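Local coordinates for protein NF-kappa-B inhibitor beta (Mus musculus, PDB 1OY3) that inhibits NF-kappa-B by binding it and trapping it in the cytoplasm, and in its unphosphorylated, resynthesized form allows its transport to the nucleus, at residues Thr60-Tyr65 / Pro100-Pro105; Glu36-Gln41 / Tyr65-Gly70; Arg89-Ala94 / Asp170-Arg175; Thr11-Ala16 / Phe27-Ser32; Asn42-Thr47 / Ala74-His79. One frame throughout, in Å; residues are numbered along the deposited sequence.

How the interactions relate
All five contacts belong to a stack of ankyrin repeats. Interaction 4 is the buried, purely apolar one, holding helices 12-18 and 22-32 of the first repeat together. Interactions 1 and 2 share Tyr65 and the end of helix 58-66: in interaction 1 an extended chain lies over it at the surface, with an arginine and a proline on the tyrosine ring, whereas interaction 2 is partly buried and pairs a leucine contact with one carboxylate bond. Interaction 5 joins successive beta-hairpin loops through backbone and arginine bonds. Interaction 3 joins helices 91-97 and 171-180, mixing methionine packing with polar groups and waters. His14 of interaction 4 bonds to Gln46 of interaction 5.

Interaction 1 of 5, residues Thr60-Tyr65 / Pro100-Pro105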
# COMPACT_ATOMS: atom_id res chain seq x y z
N THR C 60 11.87 -10.21 20.11
CA THR C 60 12.61 -10.71 18.95
C THR C 60 13.08 -9.58 18.04
O THR C 60 14.14 -9.67 17.41
CB THR C 60 11.74 -11.71 18.16
OG1 THR C 60 11.35 -12.77 19.04
CG2 THR C 60 12.52 -12.28 16.97
N VAL C 61 12.30 -8.50 17.97
CA VAL C 61 12.67 -7.38 17.13
C VAL C 61 13.90 -6.68 17.71
O VAL C 61 14.76 -6.21 16.96
CB VAL C 61 11.50 -6.37 16.99
CG1 VAL C 61 12.01 -5.06 16.39
CG2 VAL C 61 10.41 -6.98 16.10
N GLU C 62 14.00 -6.63 19.04
CA GLU C 62 15.14 -5.99 19.69
C GLU C 62 16.44 -6.75 19.44
O GLU C 62 17.48 -6.14 19.17
CB GLU C 62 14.90 -5.85 21.20
CG GLU C 62 16.09 -5.26 21.98
CD GLU C 62 15.76 -4.97 23.44
OE1 GLU C 62 15.09 -5.82 24.08
OE2 GLU C 62 16.17 -3.91 23.96
N LYS C 63 16.38 -8.07 19.53
CA LYS C 63 17.58 -8.89 19.32
C LYS C 63 18.11 -8.63 17.92
O LYS C 63 19.29 -8.33 17.74
CB LYS C 63 17.24 -10.37 19.48
CG LYS C 63 16.82 -10.75 20.87
CD LYS C 63 16.61 -12.26 20.95
CE LYS C 63 16.23 -12.69 22.34
NZ LYS C 63 15.94 -14.15 22.33
N LEU C 64 17.22 -8.73 16.94
CA LEU C 64 17.59 -8.50 15.55
C LEU C 64 18.11 -7.08 15.38
O LEU C 64 19.13 -6.85 14.73
CB LEU C 64 16.39 -8.77 14.64
CG LEU C 64 15.94 -10.24 14.70
CD1 LEU C 64 14.59 -10.45 14.03
CD2 LEU C 64 17.02 -11.10 14.03
N TYR C 65 17.41 -6.12 15.99
CA TYR C 65 17.80 -4.71 15.89
C TYR C 65 19.15 -4.49 16.59
O TYR C 65 20.05 -3.83 16.06
CB TYR C 65 16.71 -3.83 16.53
CG TYR C 65 16.83 -2.33 16.29
CD1 TYR C 65 16.32 -1.42 17.22
CD2 TYR C 65 17.42 -1.82 15.13
CE1 TYR C 65 16.37 -0.06 17.00
CE2 TYR C 65 17.47 -0.43 14.89
CZ TYR C 65 16.94 0.44 15.84
OH TYR C 65 16.96 1.80 15.64
N PRO C 100 17.35 5.00 19.01
CA PRO C 100 18.68 4.58 18.59
C PRO C 100 18.87 3.09 18.86
O PRO C 100 18.50 2.59 19.91
CB PRO C 100 19.60 5.44 19.45
CG PRO C 100 18.80 6.70 19.62
CD PRO C 100 17.43 6.17 19.91
N ARG C 101 19.45 2.39 17.89
CA ARG C 101 19.70 0.96 18.02
C ARG C 101 20.37 0.64 19.36
O ARG C 101 21.16 1.43 19.88
CB ARG C 101 20.59 0.48 16.87
CG ARG C 101 21.10 -0.94 17.03
CD ARG C 101 22.06 -1.36 15.93
NE ARG C 101 21.39 -1.74 14.69
CZ ARG C 101 20.99 -0.88 13.75
NH1 ARG C 101 21.20 0.42 13.90
NH2 ARG C 101 20.40 -1.34 12.66
N PRO C 102 20.05 -0.52 19.95
CA PRO C 102 20.68 -0.87 21.23
C PRO C 102 22.20 -0.90 21.10
O PRO C 102 22.73 -1.29 20.06
CB PRO C 102 20.12 -2.26 21.52
CG PRO C 102 18.75 -2.21 20.89
CD PRO C 102 19.02 -1.50 19.57
N SER C 103 22.90 -0.50 22.15
CA SER C 103 24.36 -0.51 22.13
C SER C 103 24.85 -1.94 22.28
O SER C 103 24.50 -2.63 23.25
CB SER C 103 24.91 0.36 23.27
OG SER C 103 26.32 0.38 23.24
N HIS C 104 25.67 -2.40 21.33
CA HIS C 104 26.21 -3.75 21.35
C HIS C 104 25.09 -4.78 21.19
O HIS C 104 23.94 -4.53 21.57
CB HIS C 104 26.97 -4.01 22.66
N PRO C 105 25.41 -5.95 20.60
CA PRO C 105 24.42 -7.01 20.39
C PRO C 105 23.98 -7.66 21.70
O PRO C 105 23.15 -7.12 22.43
CB PRO C 105 25.16 -8.00 19.49
CG PRO C 105 26.13 -7.13 18.75
CD PRO C 105 26.64 -6.24 19.85
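Tyr65, in the last turns of helix 58-66, faces Arg101 in an irregular, extended chain, and their CA atoms are 6.3 Å apart. The 100-105 segment forms no regular helix or strand and passes the helix end with its backbone at the tyrosine ring. CG of Tyr65 is anti to the backbone N (chi1 -169°), and the ring meets Arg101 CA over one face, a CH-pi contact of 3.9 Å from CA to the ring centroid. Pro102 CD approaches the same ring obliquely, 3.6 Å from Tyr65 CD1. In the ankyrin fold, helix 58-66 is the second helix of its repeat, and here the chain that follows helix 91-97 of the next repeat folds back over it at the surface. The Arg101 side chain bends at chi3 (-79°), which brings NE to 2.8 Å from Tyr65 O, a weak hydrogen bond, strongly bent at 118°. Beyond it, Tyr65 CE2 sits over the centre of the guanidinium face, 3.7 Å from Arg101 CZ, with the two planes well inclined. Outside the pair, Arg101 NH2 bonds to Ala69 O and Tyr65 OH to Gln99 O, which holds both polar ends; Glu62 CG adds a looser touch on Pro102 CG.

Interaction 2 of 5, residues Glu36-Gln41 / Tyr65-Gly70; sequences EYLDLQ and YAAGAG
Asp39 reaches from the 36-41 turn to the backbone of Gly70, while its neighbour Leu38 packs on the end of helix 58-66. From CB of Asp39, CG lies anti to the carbonyl carbon and beside the backbone N (chi1 -60°), and comes within 3.5 Å of Gly70 N. At the tip, OD1 accepts the Gly70 N-H at 2.6 Å with its syn lone pair, and the bond is fairly straight at 158°. The same OD1 accepts a hydrogen bond from a water that also donates to Gly70 O, so this one oxygen is gripped twice and the glycine is held at both its N-H and its carbonyl. OD2 stays farther off, 3.7 Å from Gly70 N. Leu38 sends only CD1 across: it lies 3.3 Å from Ala67 O and 3.8 Å from Ala67 CB, and it also rests against the backbone of Gly68 and Ala69. Gly68, with positive phi (101°), ends the helix in a Schellman motif. Leu38 also touches Leu29 and Leu13, so the leucine lies between the helices of the first repeat and the helix end of the second. The carboxylate ties the loop linking two ankyrin repeats to the chain after the latter's second helix.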
# COMPACT_ATOMS: atom_id res chain seq x y z
N GLU C 36 25.98 -9.67 6.76
CA GLU C 36 24.93 -9.36 5.79
C GLU C 36 23.90 -10.47 5.87
O GLU C 36 22.81 -10.37 5.31
CB GLU C 36 25.50 -9.29 4.37
CG GLU C 36 26.66 -8.33 4.20
CD GLU C 36 27.04 -8.12 2.74
OE1 GLU C 36 27.73 -7.12 2.44
OE2 GLU C 36 26.64 -8.95 1.89
N TYR C 37 24.25 -11.54 6.58
CA TYR C 37 23.37 -12.69 6.76
C TYR C 37 22.06 -12.25 7.40
O TYR C 37 21.00 -12.80 7.11
CB TYR C 37 24.06 -13.73 7.64
CG TYR C 37 23.28 -15.00 7.86
CD1 TYR C 37 23.01 -15.88 6.82
CD2 TYR C 37 22.83 -15.34 9.14
CE1 TYR C 37 22.32 -17.08 7.04
CE2 TYR C 37 22.13 -16.53 9.37
CZ TYR C 37 21.88 -17.39 8.32
OH TYR C 37 21.21 -18.57 8.56
N LEU C 38 22.13 -11.25 8.28
CA LEU C 38 20.94 -10.76 8.96
C LEU C 38 19.91 -10.17 8.00
O LEU C 38 18.71 -10.38 8.17
CB LEU C 38 21.30 -9.68 9.99
CG LEU C 38 21.89 -10.12 11.32
CD1 LEU C 38 22.21 -8.88 12.16
CD2 LEU C 38 20.91 -11.01 12.05
N ASP C 39 20.38 -9.45 6.99
CA ASP C 39 19.47 -8.80 6.05
C ASP C 39 19.02 -9.62 4.84
O ASP C 39 18.35 -9.09 3.96
CB ASP C 39 20.06 -7.47 5.58
CG ASP C 39 20.31 -6.51 6.73
OD1 ASP C 39 19.43 -6.39 7.61
OD2 ASP C 39 21.39 -5.87 6.74
N LEU C 40 19.39 -10.89 4.79
CA LEU C 40 18.99 -11.72 3.66
C LEU C 40 17.47 -11.74 3.57
O LEU C 40 16.79 -11.93 4.57
CB LEU C 40 19.53 -13.14 3.83
CG LEU C 40 21.06 -13.28 3.70
CD1 LEU C 40 21.46 -14.72 3.94
CD2 LEU C 40 21.50 -12.83 2.30
N GLN C 41 16.95 -11.56 2.36
CA GLN C 41 15.51 -11.54 2.14
C GLN C 41 15.02 -12.80 1.45
O GLN C 41 15.57 -13.20 0.42
CB GLN C 41 15.15 -10.33 1.27
CG GLN C 41 15.65 -9.00 1.83
CD GLN C 41 15.56 -7.87 0.81
OE1 GLN C 41 16.56 -7.23 0.49
NE2 GLN C 41 14.36 -7.62 0.31
N TYR C 65 17.41 -6.12 15.99
CA TYR C 65 17.80 -4.71 15.89
C TYR C 65 19.15 -4.49 16.59
O TYR C 65 20.05 -3.83 16.06
CB TYR C 65 16.71 -3.83 16.53
CG TYR C 65 16.83 -2.33 16.29
CD1 TYR C 65 16.32 -1.42 17.22
CD2 TYR C 65 17.42 -1.82 15.13
CE1 TYR C 65 16.37 -0.06 17.00
CE2 TYR C 65 17.47 -0.43 14.89
CZ TYR C 65 16.94 0.44 15.84
OH TYR C 65 16.96 1.80 15.64
N ALA C 66 19.29 -5.07 17.78
CA ALA C 66 20.51 -4.95 18.56
C ALA C 66 21.67 -5.56 17.79
O ALA C 66 22.78 -5.03 17.83
CB ALA C 66 20.34 -5.66 19.91
N ALA C 67 21.39 -6.66 17.09
CA ALA C 67 22.39 -7.37 16.30
C ALA C 67 22.80 -6.62 15.05
O ALA C 67 23.74 -7.03 14.37
CB ALA C 67 21.87 -8.76 15.93
N GLY C 68 22.09 -5.55 14.72
CA GLY C 68 22.45 -4.78 13.54
C GLY C 68 21.62 -5.00 12.29
O GLY C 68 22.06 -4.64 11.19
N ALA C 69 20.43 -5.57 12.43
CA ALA C 69 19.56 -5.81 11.28
C ALA C 69 19.15 -4.47 10.65
O ALA C 69 18.84 -3.51 11.36
CB ALA C 69 18.33 -6.60 11.72
N GLY C 70 19.17 -4.42 9.32
CA GLY C 70 18.79 -3.21 8.59
C GLY C 70 17.32 -2.87 8.81
O GLY C 70 16.44 -3.71 8.65
O HOH W 1 16.93 -6.70 8.35

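Interaction 3 of 5, residues Arg89-Ala94 / Asp170-Arg175; sequences RAHTCA and DAEMVR
His91 and Met173 meet at the joint between two ankyrin repeats, where helix 91-97 of the third repeat packs beside helix 171-180 of the fourth. The joint is made where both helices start: Ala90 and Asp170 are the N-cap residues, and the CA atoms of His91 and Met173 are 6.0 Å apart. Nearly half of the 75 intervening residues are not modelled, yet the two helices stack as neighbours in the array. The imidazole lies between two layers. Arg89 O is over one face, near the rim, and CB of Glu172 is over the opposite one, at a spacing that is doubtful. Asp170 and the ring meet tip to tip, but the close approach of the two groups is doubtful as well. Asp170 OD2 also caps its own helix through Met173 N, and OD1 accepts from a water that is weakly bonded to Arg89 N. CG of Arg89 rests 3.2 Å from Asp170 OD1. The guanidinium lies almost parallel to the carboxylate, with OD2 above its face near the rim, so any attraction is probably between the charges, as no N-H points at that oxygen. Deeper in, Met173 bends at chi2 and chi3, bringing CE to 3.9 Å from Ala90 O. Its SD packs on the methyl group of Ala94, 3.5 Å from CB.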
# COMPACT_ATOMS: atom_id res chain seq x y z
N ARG C 89 -0.81 -3.59 14.14
CA ARG C 89 -0.90 -2.96 15.46
C ARG C 89 0.16 -3.44 16.45
O ARG C 89 -0.11 -3.54 17.65
CB ARG C 89 -2.29 -3.21 16.06
CG ARG C 89 -3.42 -2.43 15.38
CD ARG C 89 -4.79 -2.95 15.81
NE ARG C 89 -5.79 -1.88 15.86
CZ ARG C 89 -6.02 -1.11 16.92
NH1 ARG C 89 -5.31 -1.29 18.03
NH2 ARG C 89 -6.94 -0.17 16.87
N ALA C 90 1.36 -3.73 15.95
CA ALA C 90 2.46 -4.18 16.80
C ALA C 90 3.11 -2.96 17.46
O ALA C 90 4.26 -2.61 17.16
CB ALA C 90 3.50 -4.94 15.98
N HIS C 91 2.36 -2.33 18.36
CA HIS C 91 2.80 -1.14 19.07
C HIS C 91 4.16 -1.24 19.75
O HIS C 91 5.01 -0.34 19.59
CB HIS C 91 1.77 -0.76 20.13
CG HIS C 91 0.40 -0.53 19.58
ND1 HIS C 91 0.14 0.43 18.63
CD2 HIS C 91 -0.78 -1.14 19.83
CE1 HIS C 91 -1.14 0.40 18.32
NE2 HIS C 91 -1.72 -0.55 19.03
N THR C 92 4.38 -2.32 20.50
CA THR C 92 5.64 -2.50 21.20
C THR C 92 6.82 -2.66 20.22
O THR C 92 7.91 -2.17 20.47
CB THR C 92 5.56 -3.69 22.19
OG1 THR C 92 5.09 -4.86 21.51
CG2 THR C 92 4.62 -3.36 23.32
N CYS C 93 6.59 -3.34 19.10
CA CYS C 93 7.65 -3.52 18.10
C CYS C 93 8.07 -2.17 17.52
O CYS C 93 9.27 -1.89 17.33
CB CYS C 93 7.16 -4.41 16.98
SG CYS C 93 6.94 -6.15 17.44
N ALA C 94 7.09 -1.32 17.23
CA ALA C 94 7.37 -0.01 16.66
C ALA C 94 8.22 0.79 17.64
O ALA C 94 9.12 1.53 17.25
CB ALA C 94 6.06 0.75 16.37
N ASP C 170 -5.37 3.22 13.77
CA ASP C 170 -4.60 2.81 14.94
C ASP C 170 -4.13 4.05 15.71
O ASP C 170 -3.05 4.58 15.47
CB ASP C 170 -3.42 1.97 14.46
CG ASP C 170 -2.67 1.32 15.60
OD1 ASP C 170 -1.90 0.38 15.33
OD2 ASP C 170 -2.85 1.76 16.75
N ALA C 171 -4.97 4.50 16.64
CA ALA C 171 -4.69 5.68 17.44
C ALA C 171 -3.41 5.53 18.25
O ALA C 171 -2.60 6.46 18.32
CB ALA C 171 -5.87 5.95 18.37
N GLU C 172 -3.24 4.38 18.88
CA GLU C 172 -2.06 4.12 19.67
C GLU C 172 -0.80 4.24 18.80
O GLU C 172 0.20 4.85 19.21
CB GLU C 172 -2.13 2.72 20.28
CG GLU C 172 -1.85 2.71 21.77
CD GLU C 172 -0.74 3.68 22.14
OE1 GLU C 172 0.40 3.52 21.65
OE2 GLU C 172 -1.01 4.61 22.93
N MET C 173 -0.84 3.68 17.59
CA MET C 173 0.32 3.75 16.71
C MET C 173 0.55 5.18 16.23
O MET C 173 1.70 5.61 16.07
CB MET C 173 0.17 2.82 15.50
CG MET C 173 1.49 2.71 14.69
SD MET C 173 2.82 1.86 15.62
CE MET C 173 2.35 0.14 15.25
N VAL C 174 -0.53 5.91 16.00
CA VAL C 174 -0.42 7.30 15.56
C VAL C 174 0.31 8.08 16.65
O VAL C 174 1.18 8.91 16.36
CB VAL C 174 -1.82 7.92 15.31
CG1 VAL C 174 -1.70 9.43 15.06
CG2 VAL C 174 -2.48 7.26 14.13
N ARG C 175 -0.04 7.82 17.90
CA ARG C 175 0.61 8.50 19.02
C ARG C 175 2.12 8.27 19.04
O ARG C 175 2.89 9.23 19.19
CB ARG C 175 -0.04 8.06 20.35
CG ARG C 175 -1.32 8.83 20.67
CD ARG C 175 -1.84 8.54 22.06
NE ARG C 175 -2.59 7.29 22.11
CZ ARG C 175 -3.92 7.21 22.06
NH1 ARG C 175 -4.65 8.32 21.98
NH2 ARG C 175 -4.51 6.02 22.09
O HOH W 2 -7.41 2.82 18.12
O HOH W 3 -2.21 -1.24 12.86

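Interaction 4 of 5, residues Thr11-Ala16 / Phe27-Ser32; sequences TALHLA and FLLGFS
Leu28 has CG anti to its carbonyl carbon and beside the backbone N (chi1 -78°). From there the CD2 branch points into the first turn of helix 12-18. That methyl is the centre of the contact. It lies 3.9 Å from Ala12 CB and equally far from Ala16 CB, one turn on, and 3.7 Å from Leu13 CD2; it also comes to 3.2 Å from Ala12 O, so the packing against the helix backbone is tight. Leu13 and Leu28 slide past each other in opposite directions. The two helices form the antiparallel pair of an ankyrin repeat, here the first, with short-segment axes 10.5 Å apart and 141° between their directions. Leu29 crosses Leu13 at about a right angle, its CD1 3.6 Å from Leu13 CD2, and then reaches on to Lys63 and Leu64 of helix 58-66. Thr11 OG1 accepts from Leu13 N and Thr11 N donates to His14 ND1, a capping box that starts helix 12-18, while Ser32 OG donates to Leu28 O from above the carbonyl plane. The other nitrogen of the imidazole, His14 NE2, hydrogen-bonds to Gln46 O in the loop before helix 48-55.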
# COMPACT_ATOMS: atom_id res chain seq x y z
N THR C 11 16.30 -18.50 5.25
CA THR C 11 17.52 -19.05 5.82
C THR C 11 17.22 -19.57 7.22
O THR C 11 16.07 -19.57 7.66
CB THR C 11 18.62 -17.99 5.93
OG1 THR C 11 18.31 -17.10 7.01
CG2 THR C 11 18.73 -17.19 4.63
N ALA C 12 18.26 -20.03 7.91
CA ALA C 12 18.09 -20.55 9.27
C ALA C 12 17.51 -19.45 10.17
O ALA C 12 16.79 -19.73 11.13
CB ALA C 12 19.42 -21.05 9.81
N LEU C 13 17.85 -18.20 9.86
CA LEU C 13 17.34 -17.08 10.64
C LEU C 13 15.83 -16.97 10.48
O LEU C 13 15.10 -17.00 11.47
CB LEU C 13 17.98 -15.77 10.20
CG LEU C 13 19.02 -15.13 11.12
CD1 LEU C 13 19.14 -13.67 10.76
CD2 LEU C 13 18.60 -15.27 12.58
N HIS C 14 15.37 -16.84 9.23
CA HIS C 14 13.94 -16.72 8.96
C HIS C 14 13.16 -17.80 9.68
O HIS C 14 12.12 -17.55 10.28
CB HIS C 14 13.62 -16.83 7.46
CG HIS C 14 14.16 -15.70 6.63
ND1 HIS C 14 15.44 -15.69 6.13
CD2 HIS C 14 13.58 -14.55 6.21
CE1 HIS C 14 15.63 -14.59 5.43
NE2 HIS C 14 14.52 -13.87 5.46
N LEU C 15 13.68 -19.02 9.62
CA LEU C 15 13.02 -20.15 10.25
C LEU C 15 13.08 -20.09 11.77
O LEU C 15 12.21 -20.63 12.44
CB LEU C 15 13.62 -21.47 9.75
CG LEU C 15 13.48 -21.72 8.24
CD1 LEU C 15 14.22 -22.99 7.86
CD2 LEU C 15 12.01 -21.82 7.88
N ALA C 16 14.10 -19.43 12.31
CA ALA C 16 14.20 -19.32 13.76
C ALA C 16 13.04 -18.46 14.27
O ALA C 16 12.46 -18.77 15.31
CB ALA C 16 15.55 -18.69 14.16
N PHE C 27 21.51 -18.50 19.26
CA PHE C 27 22.67 -19.19 18.70
C PHE C 27 23.06 -18.52 17.38
O PHE C 27 24.18 -18.03 17.23
CB PHE C 27 22.34 -20.66 18.47
CG PHE C 27 23.43 -21.43 17.80
CD1 PHE C 27 24.63 -21.67 18.46
CD2 PHE C 27 23.26 -21.93 16.52
CE1 PHE C 27 25.65 -22.40 17.85
CE2 PHE C 27 24.27 -22.66 15.89
CZ PHE C 27 25.47 -22.90 16.56
N LEU C 28 22.13 -18.51 16.43
CA LEU C 28 22.38 -17.92 15.12
C LEU C 28 22.97 -16.52 15.26
O LEU C 28 24.05 -16.23 14.74
CB LEU C 28 21.09 -17.86 14.30
CG LEU C 28 20.58 -19.13 13.61
CD1 LEU C 28 20.45 -20.25 14.60
CD2 LEU C 28 19.23 -18.85 12.98
N LEU C 29 22.25 -15.66 15.97
CA LEU C 29 22.71 -14.29 16.17
C LEU C 29 24.10 -14.24 16.78
O LEU C 29 24.82 -13.26 16.62
CB LEU C 29 21.71 -13.53 17.05
CG LEU C 29 20.79 -12.55 16.31
CD1 LEU C 29 20.32 -13.17 15.01
CD2 LEU C 29 19.62 -12.18 17.20
N GLY C 30 24.47 -15.32 17.47
CA GLY C 30 25.78 -15.38 18.08
C GLY C 30 26.89 -15.11 17.09
O GLY C 30 27.95 -14.60 17.45
N PHE C 31 26.64 -15.44 15.83
CA PHE C 31 27.62 -15.23 14.77
C PHE C 31 27.15 -14.12 13.84
O PHE C 31 27.87 -13.16 13.58
CB PHE C 31 27.81 -16.52 13.97
CG PHE C 31 28.13 -17.72 14.82
CD1 PHE C 31 29.37 -17.83 15.44
CD2 PHE C 31 27.19 -18.72 15.01
CE1 PHE C 31 29.67 -18.92 16.26
CE2 PHE C 31 27.47 -19.82 15.82
CZ PHE C 31 28.71 -19.92 16.45
N SER C 32 25.91 -14.26 13.37
CA SER C 32 25.28 -13.32 12.46
C SER C 32 25.53 -11.84 12.73
O SER C 32 25.73 -11.06 11.79
CB SER C 32 23.77 -13.57 12.43
OG SER C 32 23.49 -14.91 12.07

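Interaction 5 of 5, residues Asn42-Thr47 / Ala74-His79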
# COMPACT_ATOMS: atom_id res chain seq x y z
N ASN C 42 13.99 -13.44 2.00
CA ASN C 42 13.44 -14.64 1.37
C ASN C 42 12.78 -14.21 0.06
O ASN C 42 12.97 -13.08 -0.38
CB ASN C 42 12.42 -15.34 2.28
CG ASN C 42 11.27 -14.46 2.65
OD1 ASN C 42 11.02 -13.44 2.00
ND2 ASN C 42 10.54 -14.85 3.68
N ASP C 43 11.99 -15.10 -0.55
CA ASP C 43 11.34 -14.81 -1.83
C ASP C 43 10.20 -13.79 -1.78
O ASP C 43 9.68 -13.39 -2.82
CB ASP C 43 10.88 -16.12 -2.49
CG ASP C 43 12.04 -17.03 -2.88
OD1 ASP C 43 11.79 -18.17 -3.31
OD2 ASP C 43 13.21 -16.59 -2.77
N LEU C 44 9.80 -13.39 -0.58
CA LEU C 44 8.75 -12.39 -0.43
C LEU C 44 9.44 -11.06 -0.13
O LEU C 44 8.79 -10.05 0.13
CB LEU C 44 7.79 -12.78 0.70
CG LEU C 44 6.93 -14.01 0.41
CD1 LEU C 44 6.21 -14.48 1.68
CD2 LEU C 44 5.92 -13.67 -0.68
N GLY C 45 10.77 -11.07 -0.18
CA GLY C 45 11.55 -9.87 0.09
C GLY C 45 11.67 -9.57 1.57
O GLY C 45 12.16 -8.52 1.97
N GLN C 46 11.22 -10.51 2.39
CA GLN C 46 11.26 -10.33 3.84
C GLN C 46 12.57 -10.74 4.47
O GLN C 46 13.20 -11.71 4.06
CB GLN C 46 10.14 -11.14 4.49
CG GLN C 46 8.75 -10.81 4.02
CD GLN C 46 7.76 -11.86 4.46
OE1 GLN C 46 6.55 -11.60 4.59
NE2 GLN C 46 8.26 -13.07 4.68
N THR C 47 12.98 -9.99 5.49
CA THR C 47 14.20 -10.32 6.23
C THR C 47 13.69 -10.93 7.53
O THR C 47 12.47 -11.07 7.72
CB THR C 47 15.01 -9.05 6.56
OG1 THR C 47 14.20 -8.17 7.35
CG2 THR C 47 15.43 -8.35 5.27
N ALA C 74 13.26 -3.21 2.53
CA ALA C 74 11.84 -3.34 2.20
C ALA C 74 11.52 -4.68 1.55
O ALA C 74 12.30 -5.19 0.75
CB ALA C 74 11.44 -2.22 1.25
N GLU C 75 10.38 -5.25 1.91
CA GLU C 75 9.97 -6.50 1.30
C GLU C 75 9.26 -6.22 -0.02
O GLU C 75 9.34 -5.10 -0.53
CB GLU C 75 9.07 -7.28 2.27
CG GLU C 75 8.02 -6.48 2.99
CD GLU C 75 6.80 -6.21 2.13
OE1 GLU C 75 6.78 -5.21 1.40
OE2 GLU C 75 5.88 -7.03 2.19
N ARG C 76 8.56 -7.21 -0.55
CA ARG C 76 7.87 -7.12 -1.84
C ARG C 76 6.99 -5.90 -2.07
O ARG C 76 6.95 -5.38 -3.18
CB ARG C 76 7.03 -8.37 -2.08
CG ARG C 76 5.90 -8.56 -1.09
CD ARG C 76 5.08 -9.81 -1.44
NE ARG C 76 4.35 -10.34 -0.28
CZ ARG C 76 4.91 -10.56 0.91
NH1 ARG C 76 6.20 -10.30 1.10
NH2 ARG C 76 4.18 -11.05 1.90
N GLY C 77 6.26 -5.46 -1.04
CA GLY C 77 5.39 -4.30 -1.18
C GLY C 77 6.05 -2.98 -0.83
O GLY C 77 5.38 -1.94 -0.77
N GLY C 78 7.36 -3.02 -0.60
CA GLY C 78 8.11 -1.84 -0.24
C GLY C 78 7.95 -1.52 1.24
O GLY C 78 8.22 -0.39 1.68
N HIS C 79 7.50 -2.50 2.02
CA HIS C 79 7.30 -2.30 3.45
C HIS C 79 8.55 -2.53 4.29
O HIS C 79 9.20 -3.56 4.17
CB HIS C 79 6.22 -3.24 3.98
CG HIS C 79 4.91 -3.11 3.27
ND1 HIS C 79 4.08 -2.03 3.42
CD2 HIS C 79 4.28 -3.95 2.40
CE1 HIS C 79 2.99 -2.19 2.69
NE2 HIS C 79 3.09 -3.35 2.06
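Leu44 and Arg76 lie side by side and point the same way, the leucine methyl CD2 over the centre of the guanidinium, 3.6 Å from Arg76 CZ. Arg76 CG takes the crowded position between backbone N and carbonyl carbon (chi1 64°), and from there the chain runs extended to NE, alongside Leu44. Leu44 O lies at the edge of the guanidinium, in its plane, and accepts twice: from Arg76 N at 2.9 Å, with an angle of 152°, and more weakly from Arg76 NH1 at 2.8 Å. One carbonyl is thereby held by both backbone and side chain of the same arginine. Gln46 lies beside Arg76 and Glu75, pointing the same way, and its CG is 4.0 Å from Glu75 CB. Glu75 starts toward the other loop, but bends at chi2 and turns back, and its OE1 accepts from His79 N at 2.9 Å on the anti side. Asn42 does the comparable work in its own loop: OD1 is met by Leu44 N and Gln46 N from opposite faces of its plane, forming an Asx turn. Between the loops the backbones come close at Gly45, whose carbonyl O is 3.1 Å from Glu75 CA in a CA-H...O contact. Gly45, with positive phi, brings CA to the Arg76 backbone with no side chain between. Arg76 NH2 makes a long, weak ion pair with an acidic side chain of another protein chain. Each loop holds a type I turn, and their side-by-side stacking is that of the beta-hairpin loops, or fingers, of successive ankyrin repeats.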